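Local coordinates for YcaO (Methanopyrus kandleri, PDB 6CIB), which binds adenine nucleotide and magnesium as a YcaO-family enzyme and probably uses ATP to drive thioamidation of a peptide backbone amide, at residues G98-P103 against R111-G116; P128-E131 against P135-G138; W171-Y176 against P210-G215; M233-S238 against R290-P295. All coordinates share one frame; numbering follows the deposited sequence.

Contact 1. Residues G98-P103 against R111-G116; sequences GDKWTP and REWVEG
Trp113 is the residue through which 111-116 meets 98-103: its six-membered ring touches Lys100, Trp101 and Thr102, although the nearest CA atoms, those of Lys100 and Trp113, stay 8.6 Å apart. It comes after Arg111 and Glu112, which pair with each other. In Trp113, CG stands anti to the carbonyl carbon (chi1 -57°), and the far end of the indole is thereby directed at the loop. Trp113 also begins strand 113-118 of a five-stranded antiparallel sheet, in which 124-128 is its edge-strand neighbour. Over one face of the indole runs the extended chain of Lys100, crossing at about a right angle. Its CG sits 4.2 Å from the centroid of the six-membered ring and 15° off the normal, a CH-pi contact, while Lys100 CB is 3.8 Å from Trp113 CZ3. The methylenes do this work; NZ continues to a salt bridge with Glu109. At the rim, in the ring plane, lie two oxygens: O of Trp101, 3.3 Å from Trp113 CZ3, and OG1 of Thr102, 3.6 Å from Trp113 CH2. Val114, next, is backbone hydrogen-bonded to Val127 of the edge strand, whereas Asp99 and Trp101 bond to Tyr126. Glu115 follows, its side chain resting on Pro124 and Tyr126.

Contact 2. Residues P128-E131 against P135-G138; sequences PANE and PWLG
Ala129 lies under the indole of Trp136, where the 3-10 turn 129-131 that follows strand 124-128 is met by the irregular loop 135-138. The methyl approaches almost along the ring normal: Ala129 CB is 3.6 Å from the centroid of the six-membered ring and only 7° off that normal, a CH-pi contact. Backbone N of Asn130 faces the same side of the indole, over the five-membered ring. Trp136 can lie flat on the turn because its CG is anti to the backbone N (chi1 -172°), which carries the ring across to Ala129. The amide of Asn130 is turned differently, its plane 63° from that of the indole; OD1 of Asn130 is 3.4 Å from Trp136 CD1. Replacing Trp136 with an alanine would probably uncover one side of the Ala129 methyl and take away the indole carbon beside Asn130 OD1. The other end of that amide is held by a hydrogen bond from ND2 to the carbonyl of Leu141, while Ser143 OG bonds to the backbone N of Trp136. With the amide fixed this way, Asn130 OD1 comes within 3.0 Å of the Trp136 carbonyl O, two acceptors side by side with no hydrogen bond between them.

Contact 3. Residues W171-Y176 against P210-G215; sequences WSIVEY and PSRVEG
Ile173 and Val174 of helix 154-177 pack on Pro210 and Arg212 in the loop that joins strands 203-209 and 217-224, the connection of a beta hairpin, packed against the helix. The apolar part centres on the proline ring: Val174 CG2 is 3.7 Å from Pro210 CD, and Ile173 CG2 is 4.1 Å from Pro210 CG. A second kind of packing sets an alkyl group against a flat cation. The CD1 methyl of Ile173 lies over one face of the Arg212 guanidinium, toward its rim, 3.2 Å from NH1; this is tight, and the Ile173 first torsion of -101° falls away from any staggered position. Arg212 reaches there through a bend at chi3 (108°). Its polar bonds fall just beyond the contact: NH1 forms a salt bridge with Asp169, earlier on the same helix, and NH2 donates to the carbonyl of Asn366. A leucine in place of Arg212 would probably leave Asp169 without this counter-charge and the Asn366 carbonyl without this donor. Between the segments themselves the join is apolar packing, with no hydrogen bond; the bonds to Asp169 and Asn366 probably set where the guanidinium face meets Ile173.

Contact 4. Residues M233-S238 against R290-P295; sequences MGFGAS and RHWFEP
Met233 and Phe235 both meet the indole of Trp292, tying the edge strand 233-238 of a three-stranded antiparallel sheet to the short helix 290-293. The first interaction is Met-aromatic. Met233, a selenomethionine in this crystal, has its SE over one face of the indole, 4.2 Å from the centroid of the five-membered ring and 23° off the normal, with NE1 of Trp292 3.9 Å away. CG of Met233 is anti to the carbonyl carbon (chi1 -61°) and the chain bends at its last torsion, which lays the side chain across the indole.

The second interaction is between rings. Phe235 and Trp292 reach toward each other and meet obliquely, with centroids 5.8 Å apart and planes at 62°; the nearest atoms are CE1 of Phe235 and CH2 of Trp292 at 3.7 Å, the latter lying near the plane of the phenyl ring. Phe235 is also stacked on Trp171 of helix 154-177, and its side chain is about 8 Å from the bound ADP, which places this packing close to the nucleotide site.

Polar bonding is directed out of the contact. NE1 of Trp292 donates to OE2 of Glu175, and OE2 also accepts from Trp171 NE1. The other carboxylate oxygen, OE1 of Glu175, is hydrogen-bonded to NE2 of His291. The contact proper is therefore held by dispersion and by the chalcogen of Met233 (selenium here, sulfur in the natural residue) over a pi face, neither strongly directional, and the Glu175 bond is what probably fixes the turn of the indole.

In the fold
Following the chain from the N terminus, the four contacts lie in series, none nesting in or crossing another. Contact 1 closes the loop 104-110 just before strand 113-118, and contact 2 closes the three residues 132-134 after strand 124-128; the two touch, Glu112 O lying 2.9 Å from Ala129 N in a probable hydrogen bond. Contact 3 then spans strand 183-185, helix 188-198 and strand 203-209, bringing the loop after that strand back to helix 154-177. Contact 4 makes the longest closure, over helices 241-260 and 282-288. Contacts 3 and 4 meet through Glu175 and Trp171, joining helix 154-177 to the three-stranded sheet, while contacts 1 and 4 have centres about 34 Å apart.

Contact 1. Residues G98-P103 against R111-G116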
loop_
_atom_site.group_PDB
_atom_site.type_symbol
_atom_site.label_atom_id
_atom_site.label_comp_id
_atom_site.label_asym_id
_atom_site.label_seq_id
_atom_site.Cartn_x
_atom_site.Cartn_y
_atom_site.Cartn_z
ATOM N N GLY A 98 10.095 7.620 -27.603
ATOM C CA GLY A 98 8.687 7.366 -27.298
ATOM C C GLY A 98 8.104 8.371 -26.324
ATOM O O GLY A 98 8.745 9.379 -25.996
ATOM N N ASP A 99 6.881 8.096 -25.866
ATOM C CA ASP A 99 6.205 8.918 -24.856
ATOM C C ASP A 99 6.954 8.883 -23.521
ATOM O O ASP A 99 7.548 7.865 -23.161
ATOM C CB ASP A 99 4.759 8.451 -24.648
ATOM C CG ASP A 99 3.872 8.684 -25.867
ATOM O OD1 ASP A 99 3.868 9.807 -26.420
ATOM O OD2 ASP A 99 3.152 7.743 -26.258
ATOM N N LYS A 100 6.922 10.005 -22.805
ATOM C CA LYS A 100 7.597 10.143 -21.516
ATOM C C LYS A 100 6.661 10.793 -20.517
ATOM O O LYS A 100 5.957 11.748 -20.858
ATOM C CB LYS A 100 8.836 11.035 -21.637
ATOM C CG LYS A 100 9.981 10.493 -22.470
ATOM C CD LYS A 100 10.988 11.606 -22.701
ATOM C CE LYS A 100 12.251 11.099 -23.370
ATOM N NZ LYS A 100 13.224 12.207 -23.591
ATOM N N TRP A 101 6.652 10.279 -19.290
ATOM C CA TRP A 101 6.023 10.991 -18.190
ATOM C C TRP A 101 7.089 11.804 -17.467
ATOM O O TRP A 101 8.041 11.244 -16.909
ATOM C CB TRP A 101 5.271 10.047 -17.231
ATOM C CG TRP A 101 4.859 10.708 -15.924
ATOM C CD1 TRP A 101 4.290 11.948 -15.770
ATOM C CD2 TRP A 101 4.990 10.164 -14.600
ATOM N NE1 TRP A 101 4.077 12.212 -14.438
ATOM C CE2 TRP A 101 4.484 11.134 -13.697
ATOM C CE3 TRP A 101 5.478 8.952 -14.089
ATOM C CZ2 TRP A 101 4.446 10.924 -12.306
ATOM C CZ3 TRP A 101 5.447 8.744 -12.698
ATOM C CH2 TRP A 101 4.938 9.731 -11.827
ATOM N N THR A 102 6.922 13.124 -17.501
ATOM C CA THR A 102 7.814 14.058 -16.814
ATOM C C THR A 102 7.006 14.817 -15.753
ATOM O O THR A 102 6.252 15.730 -16.095
ATOM C CB THR A 102 8.503 15.022 -17.808
ATOM O OG1 THR A 102 9.096 14.264 -18.868
ATOM C CG2 THR A 102 9.594 15.849 -17.121
ATOM N N PRO A 103 7.147 14.429 -14.466
ATOM C CA PRO A 103 6.411 15.091 -13.379
ATOM C C PRO A 103 6.727 16.585 -13.268
ATOM O O PRO A 103 7.827 17.015 -13.639
ATOM C CB PRO A 103 6.907 14.373 -12.127
ATOM C CG PRO A 103 7.415 13.056 -12.600
ATOM C CD PRO A 103 7.954 13.297 -13.974
ATOM N N ARG A 111 17.439 12.055 -16.727
ATOM C CA ARG A 111 18.402 11.392 -17.605
ATOM C C ARG A 111 18.205 9.875 -17.700
ATOM O O ARG A 111 18.521 9.266 -18.735
ATOM C CB ARG A 111 19.831 11.718 -17.150
ATOM C CG ARG A 111 20.877 11.599 -18.243
ATOM C CD ARG A 111 22.249 11.314 -17.659
ATOM N NE ARG A 111 23.137 10.731 -18.665
ATOM C CZ ARG A 111 24.134 9.884 -18.414
ATOM N NH1 ARG A 111 24.403 9.477 -17.172
ATOM N NH2 ARG A 111 24.857 9.424 -19.425
ATOM N N GLU A 112 17.697 9.280 -16.619
ATOM C CA GLU A 112 17.478 7.833 -16.518
ATOM C C GLU A 112 15.990 7.505 -16.559
ATOM O O GLU A 112 15.200 8.077 -15.806
ATOM C CB GLU A 112 18.083 7.279 -15.225
ATOM C CG GLU A 112 19.599 7.140 -15.219
ATOM C CD GLU A 112 20.329 8.455 -15.021
ATOM O OE1 GLU A 112 19.905 9.268 -14.168
ATOM O OE2 GLU A 112 21.337 8.675 -15.725
ATOM N N TRP A 113 15.629 6.569 -17.430
ATOM C CA TRP A 113 14.242 6.181 -17.650
ATOM C C TRP A 113 14.098 4.674 -17.599
ATOM O O TRP A 113 15.066 3.945 -17.827
ATOM C CB TRP A 113 13.749 6.667 -19.017
ATOM C CG TRP A 113 13.872 8.140 -19.229
ATOM C CD1 TRP A 113 14.975 8.814 -19.674
ATOM C CD2 TRP A 113 12.861 9.128 -19.006
ATOM N NE1 TRP A 113 14.714 10.157 -19.740
ATOM C CE2 TRP A 113 13.425 10.383 -19.338
ATOM C CE3 TRP A 113 11.532 9.078 -18.554
ATOM C CZ2 TRP A 113 12.705 11.582 -19.237
ATOM C CZ3 TRP A 113 10.817 10.270 -18.456
ATOM C CH2 TRP A 113 11.406 11.505 -18.799
ATOM N N VAL A 114 12.881 4.227 -17.287
ATOM C CA VAL A 114 12.470 2.828 -17.445
ATOM C C VAL A 114 11.165 2.777 -18.250
ATOM O O VAL A 114 10.239 3.560 -18.007
ATOM C CB VAL A 114 12.289 2.093 -16.089
ATOM C CG1 VAL A 114 12.184 0.591 -16.302
ATOM C CG2 VAL A 114 13.444 2.378 -15.138
ATOM N N GLU A 115 11.106 1.854 -19.207
ATOM C CA GLU A 115 9.930 1.667 -20.049
ATOM C C GLU A 115 8.782 1.007 -19.282
ATOM O O GLU A 115 8.925 -0.105 -18.764
ATOM C CB GLU A 115 10.294 0.830 -21.275
ATOM C CG GLU A 115 9.306 0.929 -22.433
ATOM C CD GLU A 115 9.508 -0.172 -23.459
ATOM O OE1 GLU A 115 10.672 -0.515 -23.752
ATOM O OE2 GLU A 115 8.503 -0.701 -23.975
ATOM N N GLY A 116 7.658 1.718 -19.197
ATOM C CA GLY A 116 6.426 1.168 -18.649
ATOM C C GLY A 116 5.366 0.964 -19.717
ATOM O O GLY A 116 5.631 1.136 -20.911
#

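Contact 2. Residues P128-E131 against P135-G138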
loop_
_atom_site.group_PDB
_atom_site.type_symbol
_atom_site.label_atom_id
_atom_site.label_comp_id
_atom_site.label_asym_id
_atom_site.label_seq_id
_atom_site.Cartn_x
_atom_site.Cartn_y
_atom_site.Cartn_z
ATOM N N PRO A 128 10.597 8.104 -15.248
ATOM C CA PRO A 128 11.920 8.352 -14.652
ATOM C C PRO A 128 12.295 7.242 -13.686
ATOM O O PRO A 128 11.411 6.684 -13.020
ATOM C CB PRO A 128 11.729 9.669 -13.886
ATOM C CG PRO A 128 10.549 10.328 -14.535
ATOM C CD PRO A 128 9.649 9.191 -14.924
ATOM N N ALA A 129 13.586 6.919 -13.628
ATOM C CA ALA A 129 14.101 5.905 -12.701
ATOM C C ALA A 129 13.732 6.199 -11.244
ATOM O O ALA A 129 13.445 5.268 -10.491
ATOM C CB ALA A 129 15.606 5.731 -12.861
ATOM N N ASN A 130 13.696 7.485 -10.876
ATOM C CA ASN A 130 13.333 7.934 -9.512
ATOM C C ASN A 130 11.865 7.655 -9.174
ATOM O O ASN A 130 11.476 7.668 -8.001
ATOM C CB ASN A 130 13.637 9.434 -9.329
ATOM C CG ASN A 130 13.656 9.874 -7.861
ATOM O OD1 ASN A 130 14.472 9.410 -7.061
ATOM N ND2 ASN A 130 12.762 10.790 -7.508
ATOM N N GLU A 131 11.060 7.417 -10.209
ATOM C CA GLU A 131 9.658 7.062 -10.050
ATOM C C GLU A 131 9.429 5.553 -10.148
ATOM O O GLU A 131 8.287 5.090 -10.130
ATOM C CB GLU A 131 8.799 7.801 -11.087
ATOM C CG GLU A 131 8.681 9.302 -10.875
ATOM C CD GLU A 131 8.137 9.671 -9.508
ATOM O OE1 GLU A 131 7.164 9.034 -9.041
ATOM O OE2 GLU A 131 8.683 10.607 -8.898
ATOM N N PRO A 135 16.325 2.474 -3.302
ATOM C CA PRO A 135 16.512 3.933 -3.257
ATOM C C PRO A 135 17.161 4.508 -4.518
ATOM O O PRO A 135 18.070 3.893 -5.085
ATOM C CB PRO A 135 17.432 4.133 -2.044
ATOM C CG PRO A 135 18.174 2.841 -1.894
ATOM C CD PRO A 135 17.463 1.763 -2.677
ATOM N N TRP A 136 16.675 5.671 -4.948
ATOM C CA TRP A 136 17.299 6.439 -6.016
ATOM C C TRP A 136 17.527 7.858 -5.497
ATOM O O TRP A 136 16.582 8.529 -5.053
ATOM C CB TRP A 136 16.429 6.433 -7.272
ATOM C CG TRP A 136 17.102 7.043 -8.453
ATOM C CD1 TRP A 136 17.230 8.380 -8.728
ATOM C CD2 TRP A 136 17.764 6.350 -9.513
ATOM N NE1 TRP A 136 17.922 8.558 -9.900
ATOM C CE2 TRP A 136 18.264 7.330 -10.403
ATOM C CE3 TRP A 136 17.979 4.993 -9.805
ATOM C CZ2 TRP A 136 18.970 6.997 -11.567
ATOM C CZ3 TRP A 136 18.674 4.661 -10.964
ATOM C CH2 TRP A 136 19.163 5.659 -11.831
ATOM N N LEU A 137 18.781 8.311 -5.552
ATOM C CA LEU A 137 19.186 9.532 -4.834
ATOM C C LEU A 137 19.429 10.802 -5.658
ATOM O O LEU A 137 19.492 11.897 -5.088
ATOM C CB LEU A 137 20.387 9.247 -3.921
ATOM C CG LEU A 137 20.100 8.503 -2.614
ATOM C CD1 LEU A 137 21.410 8.037 -1.997
ATOM C CD2 LEU A 137 19.320 9.376 -1.635
ATOM N N GLY A 138 19.566 10.660 -6.975
ATOM C CA GLY A 138 19.901 11.793 -7.855
ATOM C C GLY A 138 18.990 13.022 -7.888
ATOM O O GLY A 138 19.478 14.149 -7.992
#

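Contact 3. Residues W171-Y176 against P210-G215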
loop_
_atom_site.group_PDB
_atom_site.type_symbol
_atom_site.label_atom_id
_atom_site.label_comp_id
_atom_site.label_asym_id
_atom_site.label_seq_id
_atom_site.Cartn_x
_atom_site.Cartn_y
_atom_site.Cartn_z
ATOM N N TRP A 171 -5.995 9.124 1.552
ATOM C CA TRP A 171 -5.316 9.604 2.750
ATOM C C TRP A 171 -4.701 10.996 2.525
ATOM O O TRP A 171 -4.837 11.871 3.384
ATOM C CB TRP A 171 -4.289 8.562 3.227
ATOM C CG TRP A 171 -3.552 8.894 4.490
ATOM C CD1 TRP A 171 -3.920 9.789 5.459
ATOM C CD2 TRP A 171 -2.328 8.296 4.945
ATOM N NE1 TRP A 171 -2.991 9.809 6.467
ATOM C CE2 TRP A 171 -2.000 8.907 6.183
ATOM C CE3 TRP A 171 -1.466 7.318 4.421
ATOM C CZ2 TRP A 171 -0.848 8.567 6.911
ATOM C CZ3 TRP A 171 -0.316 6.981 5.142
ATOM C CH2 TRP A 171 -0.025 7.602 6.382
ATOM N N SER A 172 -4.072 11.198 1.364
ATOM C CA SER A 172 -3.491 12.496 0.991
ATOM C C SER A 172 -4.530 13.619 0.893
ATOM O O SER A 172 -4.270 14.737 1.318
ATOM C CB SER A 172 -2.723 12.382 -0.315
ATOM O OG SER A 172 -1.591 11.556 -0.158
ATOM N N ILE A 173 -5.700 13.297 0.347
ATOM C CA ILE A 173 -6.841 14.216 0.280
ATOM C C ILE A 173 -7.340 14.635 1.670
ATOM O O ILE A 173 -7.540 15.823 1.921
ATOM C CB ILE A 173 -7.949 13.651 -0.669
ATOM C CG1 ILE A 173 -7.871 14.345 -2.026
ATOM C CG2 ILE A 173 -9.362 13.809 -0.129
ATOM C CD1 ILE A 173 -6.630 14.009 -2.822
ATOM N N VAL A 174 -7.498 13.656 2.560
ATOM C CA VAL A 174 -7.904 13.885 3.949
ATOM C C VAL A 174 -6.915 14.796 4.691
ATOM O O VAL A 174 -7.336 15.735 5.353
ATOM C CB VAL A 174 -8.161 12.538 4.689
ATOM C CG1 VAL A 174 -8.345 12.730 6.196
ATOM C CG2 VAL A 174 -9.389 11.844 4.108
ATOM N N GLU A 175 -5.615 14.538 4.553
ATOM C CA GLU A 175 -4.581 15.356 5.206
ATOM C C GLU A 175 -4.404 16.756 4.589
ATOM O O GLU A 175 -4.213 17.729 5.318
ATOM C CB GLU A 175 -3.222 14.632 5.251
ATOM C CG GLU A 175 -3.201 13.278 5.963
ATOM C CD GLU A 175 -3.462 13.322 7.464
ATOM O OE1 GLU A 175 -3.498 14.409 8.072
ATOM O OE2 GLU A 175 -3.633 12.234 8.052
ATOM N N TYR A 176 -4.461 16.849 3.260
ATOM C CA TYR A 176 -4.300 18.132 2.556
ATOM C C TYR A 176 -5.393 19.141 2.934
ATOM O O TYR A 176 -5.087 20.288 3.247
ATOM C CB TYR A 176 -4.275 17.918 1.039
ATOM C CG TYR A 176 -3.847 19.123 0.225
ATOM C CD1 TYR A 176 -2.491 19.395 0.002
ATOM C CD2 TYR A 176 -4.796 19.977 -0.344
ATOM C CE1 TYR A 176 -2.094 20.494 -0.753
ATOM C CE2 TYR A 176 -4.411 21.082 -1.102
ATOM C CZ TYR A 176 -3.061 21.334 -1.303
ATOM O OH TYR A 176 -2.675 22.420 -2.052
ATOM N N PRO A 210 -12.988 9.520 2.004
ATOM C CA PRO A 210 -13.527 9.827 0.677
ATOM C C PRO A 210 -12.627 9.227 -0.407
ATOM O O PRO A 210 -11.437 9.548 -0.485
ATOM C CB PRO A 210 -13.499 11.360 0.634
ATOM C CG PRO A 210 -12.440 11.750 1.616
ATOM C CD PRO A 210 -12.597 10.747 2.723
ATOM N N SER A 211 -13.190 8.327 -1.203
ATOM C CA SER A 211 -12.479 7.733 -2.324
ATOM C C SER A 211 -12.778 8.509 -3.601
ATOM O O SER A 211 -13.939 8.794 -3.906
ATOM C CB SER A 211 -12.883 6.270 -2.482
ATOM O OG SER A 211 -12.319 5.699 -3.653
ATOM N N ARG A 212 -11.727 8.826 -4.349
ATOM C CA ARG A 212 -11.867 9.493 -5.645
ATOM C C ARG A 212 -12.034 8.501 -6.797
ATOM O O ARG A 212 -12.123 8.910 -7.949
ATOM C CB ARG A 212 -10.677 10.414 -5.910
ATOM C CG ARG A 212 -10.593 11.609 -4.977
ATOM C CD ARG A 212 -9.166 12.114 -4.960
ATOM N NE ARG A 212 -9.026 13.367 -5.668
ATOM C CZ ARG A 212 -7.882 13.904 -6.087
ATOM N NH1 ARG A 212 -6.708 13.292 -5.927
ATOM N NH2 ARG A 212 -7.931 15.075 -6.698
ATOM N N VAL A 213 -12.084 7.204 -6.480
ATOM C CA VAL A 213 -12.214 6.149 -7.488
ATOM C C VAL A 213 -13.489 5.341 -7.217
ATOM O O VAL A 213 -13.638 4.727 -6.157
ATOM C CB VAL A 213 -10.975 5.213 -7.507
ATOM C CG1 VAL A 213 -11.102 4.149 -8.598
ATOM C CG2 VAL A 213 -9.680 6.011 -7.683
ATOM N N GLU A 214 -14.401 5.328 -8.181
ATOM C CA GLU A 214 -15.672 4.646 -7.978
ATOM C C GLU A 214 -15.529 3.131 -7.986
ATOM O O GLU A 214 -14.802 2.572 -8.808
ATOM C CB GLU A 214 -16.729 5.088 -8.985
ATOM C CG GLU A 214 -18.121 4.984 -8.386
ATOM C CD GLU A 214 -19.210 5.202 -9.395
ATOM O OE1 GLU A 214 -19.258 6.306 -9.971
ATOM O OE2 GLU A 214 -20.010 4.263 -9.600
ATOM N N GLY A 215 -16.228 2.489 -7.053
ATOM C CA GLY A 215 -16.124 1.053 -6.842
ATOM C C GLY A 215 -15.033 0.641 -5.865
ATOM O O GLY A 215 -14.973 -0.527 -5.484
#

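Contact 4. Residues M233-S238 against R290-P295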
loop_
_atom_site.group_PDB
_atom_site.type_symbol
_atom_site.label_atom_id
_atom_site.label_comp_id
_atom_site.label_asym_id
_atom_site.label_seq_id
_atom_site.Cartn_x
_atom_site.Cartn_y
_atom_site.Cartn_z
HETATM N N MSE A 233 -1.716 4.552 12.828
HETATM C CA MSE A 233 -2.799 4.558 11.849
HETATM C C MSE A 233 -2.603 3.410 10.908
HETATM O O MSE A 233 -1.474 3.036 10.604
HETATM C CB MSE A 233 -2.796 5.860 11.053
HETATM C CG MSE A 233 -3.012 7.102 11.908
HETATM SE SE MSE A 233 -3.104 8.657 10.693
HETATM C CE MSE A 233 -1.182 8.778 10.332
ATOM N N GLY A 234 -3.709 2.829 10.454
ATOM C CA GLY A 234 -3.696 1.792 9.420
ATOM C C GLY A 234 -4.698 2.125 8.329
ATOM O O GLY A 234 -5.719 2.766 8.601
ATOM N N PHE A 235 -4.401 1.706 7.097
ATOM C CA PHE A 235 -5.284 1.952 5.953
ATOM C C PHE A 235 -5.451 0.721 5.076
ATOM O O PHE A 235 -4.553 -0.117 4.983
ATOM C CB PHE A 235 -4.777 3.123 5.096
ATOM C CG PHE A 235 -4.622 4.401 5.859
ATOM C CD1 PHE A 235 -5.695 5.281 5.992
ATOM C CD2 PHE A 235 -3.403 4.722 6.471
ATOM C CE1 PHE A 235 -5.561 6.457 6.727
ATOM C CE2 PHE A 235 -3.269 5.893 7.209
ATOM C CZ PHE A 235 -4.345 6.761 7.332
ATOM N N GLY A 236 -6.611 0.631 4.436
ATOM C CA GLY A 236 -6.882 -0.403 3.444
ATOM C C GLY A 236 -7.755 0.123 2.324
ATOM O O GLY A 236 -8.600 0.997 2.543
ATOM N N ALA A 237 -7.533 -0.398 1.123
ATOM C CA ALA A 237 -8.378 -0.091 -0.025
ATOM C C ALA A 237 -8.739 -1.375 -0.750
ATOM O O ALA A 237 -7.870 -2.234 -0.981
ATOM C CB ALA A 237 -7.696 0.890 -0.968
ATOM N N SER A 238 -10.024 -1.497 -1.091
ATOM C CA SER A 238 -10.558 -2.637 -1.838
ATOM C C SER A 238 -11.924 -2.311 -2.444
ATOM O O SER A 238 -12.658 -1.492 -1.879
ATOM C CB SER A 238 -10.711 -3.837 -0.916
ATOM O OG SER A 238 -11.193 -4.959 -1.630
ATOM N N ARG A 290 -7.132 16.302 15.144
ATOM C CA ARG A 290 -8.572 16.460 15.407
ATOM C C ARG A 290 -9.480 15.931 14.298
ATOM O O ARG A 290 -10.561 15.414 14.579
ATOM C CB ARG A 290 -8.903 17.934 15.676
ATOM C CG ARG A 290 -8.637 18.398 17.104
ATOM C CD ARG A 290 -8.841 19.902 17.283
ATOM N NE ARG A 290 -10.259 20.267 17.252
ATOM C CZ ARG A 290 -10.890 20.819 16.214
ATOM N NH1 ARG A 290 -10.241 21.100 15.086
ATOM N NH2 ARG A 290 -12.187 21.094 16.301
ATOM N N HIS A 291 -9.038 16.074 13.049
ATOM C CA HIS A 291 -9.772 15.564 11.882
ATOM C C HIS A 291 -10.000 14.043 11.925
ATOM O O HIS A 291 -11.048 13.558 11.493
ATOM C CB HIS A 291 -9.143 16.034 10.558
ATOM C CG HIS A 291 -7.690 15.699 10.399
ATOM N ND1 HIS A 291 -6.725 16.077 11.309
ATOM C CD2 HIS A 291 -7.032 15.062 9.401
ATOM C CE1 HIS A 291 -5.541 15.664 10.892
ATOM N NE2 HIS A 291 -5.700 15.050 9.733
ATOM N N TRP A 292 -9.030 13.313 12.476
ATOM C CA TRP A 292 -9.164 11.867 12.690
ATOM C C TRP A 292 -10.009 11.489 13.894
ATOM O O TRP A 292 -10.710 10.473 13.856
ATOM C CB TRP A 292 -7.787 11.203 12.791
ATOM C CG TRP A 292 -7.086 11.149 11.469
ATOM C CD1 TRP A 292 -5.948 11.815 11.114
ATOM C CD2 TRP A 292 -7.498 10.410 10.310
ATOM N NE1 TRP A 292 -5.616 11.530 9.810
ATOM C CE2 TRP A 292 -6.551 10.670 9.291
ATOM C CE3 TRP A 292 -8.574 9.546 10.033
ATOM C CZ2 TRP A 292 -6.639 10.090 8.010
ATOM C CZ3 TRP A 292 -8.669 8.976 8.749
ATOM C CH2 TRP A 292 -7.703 9.253 7.760
ATOM N N PHE A 293 -9.939 12.298 14.949
ATOM C CA PHE A 293 -10.586 11.980 16.231
ATOM C C PHE A 293 -11.956 12.624 16.435
ATOM O O PHE A 293 -12.653 12.309 17.400
ATOM C CB PHE A 293 -9.646 12.270 17.410
ATOM C CG PHE A 293 -8.433 11.379 17.442
ATOM C CD1 PHE A 293 -8.538 10.045 17.848
ATOM C CD2 PHE A 293 -7.184 11.866 17.049
ATOM C CE1 PHE A 293 -7.419 9.216 17.862
ATOM C CE2 PHE A 293 -6.064 11.042 17.061
ATOM C CZ PHE A 293 -6.184 9.714 17.462
ATOM N N GLU A 294 -12.351 13.498 15.510
ATOM C CA GLU A 294 -13.688 14.103 15.530
ATOM C C GLU A 294 -14.418 13.850 14.201
ATOM O O GLU A 294 -14.505 14.751 13.361
ATOM C CB GLU A 294 -13.600 15.597 15.871
ATOM C CG GLU A 294 -13.080 15.887 17.277
ATOM C CD GLU A 294 -12.571 17.308 17.461
ATOM O OE1 GLU A 294 -12.861 18.185 16.610
ATOM O OE2 GLU A 294 -11.875 17.553 18.475
ATOM N N PRO A 295 -14.933 12.614 14.002
ATOM C CA PRO A 295 -15.560 12.255 12.721
ATOM C C PRO A 295 -16.806 13.082 12.379
ATOM O O PRO A 295 -17.558 13.451 13.276
ATOM C CB PRO A 295 -15.927 10.778 12.911
ATOM C CG PRO A 295 -16.041 10.600 14.390
ATOM C CD PRO A 295 -14.968 11.479 14.951
#